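Local coordinates for TetR family transcription regulator (Marinobacter aquaeolei, PDB 3PAS), which probably binds DNA through a helix-turn-helix motif and regulates transcription, as other TetR family proteins do, at residues B[146-149]-B[150-153]. Numbering follows the deposited sequence.
Sequences VPFP and LLET
V146 and L151 meet where the chain enters helix 148-167 of the TetR C-terminal domain, at a helix N-terminus with P147 in the N-cap position. Following L151 outward, CB lies 4.3 Å above one face of the F148 ring, offset toward its rim, and CG comes within 4.0 Å of V146 CG2. There the chain forks: CD1 turns to F148 CD1 at 3.9 Å, while CD2 packs on V146 CG2 at 3.6 Å. Chi1 sets CG anti to the carbonyl carbon, and with chi2 at -176° CD1 extends the chain toward F148 while CD2 branches to V146. V146, just before the helix, and F148, its first residue, thus line two sides of the L151 tip, and V134 and K138 of helix 128-140 add to its packing; K138 also hydrogen-bonds V146 O.

The first turn is closed by the backbone. L150 N donates to P147 O in a bent bond (137° at the hydrogen), whereas E152 N reaches F148 O at 168°, nearly straight. Across the subunit interface, E152 OE1 forms a salt bridge with R165 and a hydrogen bond with H161, both of the second subunit, and L150 packs on M184 of that subunit. P149 O accepts two bonds from T153, which approach from opposite faces of its carbonyl plane: the amide N at 3.0 Å and the side-chain OG1 at 2.7 Å.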
loop_
_atom_site.group_PDB
_atom_site.type_symbol
_atom_site.label_atom_id
_atom_site.label_comp_id
_atom_site.label_asym_id
_atom_site.label_seq_id
_atom_site.Cartn_x
_atom_site.Cartn_y
_atom_site.Cartn_z
ATOM N N VAL B 146 11.709 -12.557 -12.226
ATOM C CA VAL B 146 11.727 -12.242 -10.833
ATOM C C VAL B 146 10.584 -12.919 -10.133
ATOM O O VAL B 146 9.589 -13.269 -10.753
ATOM C CB VAL B 146 11.571 -10.691 -10.618
ATOM C CG1 VAL B 146 12.754 -9.996 -11.191
ATOM C CG2 VAL B 146 10.277 -10.179 -11.202
ATOM N N PRO B 147 10.699 -13.084 -8.812
ATOM C CA PRO B 147 9.637 -13.644 -8.014
ATOM C C PRO B 147 8.330 -12.911 -8.176
ATOM O O PRO B 147 8.283 -11.652 -8.277
ATOM C CB PRO B 147 10.141 -13.493 -6.577
ATOM C CG PRO B 147 11.519 -13.353 -6.644
ATOM C CD PRO B 147 11.900 -12.814 -8.006
ATOM N N PHE B 148 7.241 -13.674 -8.172
ATOM C CA PHE B 148 5.954 -13.090 -8.393
ATOM C C PHE B 148 5.565 -11.957 -7.466
ATOM O O PHE B 148 4.856 -11.047 -7.888
ATOM C CB PHE B 148 4.835 -14.118 -8.357
ATOM C CG PHE B 148 3.590 -13.615 -9.046
ATOM C CD1 PHE B 148 3.484 -13.692 -10.435
ATOM C CD2 PHE B 148 2.558 -13.018 -8.316
ATOM C CE1 PHE B 148 2.375 -13.207 -11.091
ATOM C CE2 PHE B 148 1.431 -12.528 -8.964
ATOM C CZ PHE B 148 1.344 -12.618 -10.359
ATOM N N PRO B 149 5.964 -12.018 -6.190
ATOM C CA PRO B 149 5.587 -10.883 -5.343
ATOM C C PRO B 149 6.082 -9.514 -5.875
ATOM O O PRO B 149 5.439 -8.460 -5.643
ATOM C CB PRO B 149 6.241 -11.228 -4.017
ATOM C CG PRO B 149 6.264 -12.751 -4.015
ATOM C CD PRO B 149 6.553 -13.127 -5.416
ATOM N N LEU B 150 7.209 -9.511 -6.583
ATOM C CA LEU B 150 7.703 -8.279 -7.210
ATOM C C LEU B 150 6.806 -7.859 -8.393
ATOM O O LEU B 150 6.584 -6.660 -8.625
ATOM C CB LEU B 150 9.176 -8.416 -7.640
ATOM C CG LEU B 150 10.232 -8.630 -6.523
ATOM C CD1 LEU B 150 11.657 -8.557 -7.042
ATOM C CD2 LEU B 150 10.019 -7.596 -5.430
ATOM N N LEU B 151 6.312 -8.826 -9.171
ATOM C CA LEU B 151 5.399 -8.544 -10.252
ATOM C C LEU B 151 4.102 -7.940 -9.710
ATOM O O LEU B 151 3.613 -6.963 -10.267
ATOM C CB LEU B 151 5.121 -9.779 -11.100
ATOM C CG LEU B 151 6.335 -10.348 -11.867
ATOM C CD1 LEU B 151 5.828 -11.556 -12.754
ATOM C CD2 LEU B 151 7.099 -9.280 -12.714
ATOM N N GLU B 152 3.587 -8.500 -8.619
ATOM C CA GLU B 152 2.397 -7.978 -7.931
ATOM C C GLU B 152 2.605 -6.537 -7.505
ATOM O O GLU B 152 1.752 -5.650 -7.723
ATOM C CB GLU B 152 2.097 -8.879 -6.721
ATOM C CG GLU B 152 0.869 -8.568 -5.867
ATOM C CD GLU B 152 1.097 -7.471 -4.822
ATOM O OE1 GLU B 152 2.140 -7.477 -4.114
ATOM O OE2 GLU B 152 0.191 -6.633 -4.652
ATOM N N THR B 153 3.774 -6.292 -6.915
ATOM C CA THR B 153 4.140 -4.971 -6.393
ATOM C C THR B 153 4.173 -3.867 -7.431
ATOM O O THR B 153 3.710 -2.737 -7.140
ATOM C CB THR B 153 5.515 -5.053 -5.645
ATOM O OG1 THR B 153 5.355 -5.978 -4.552
ATOM C CG2 THR B 153 5.985 -3.683 -5.101
#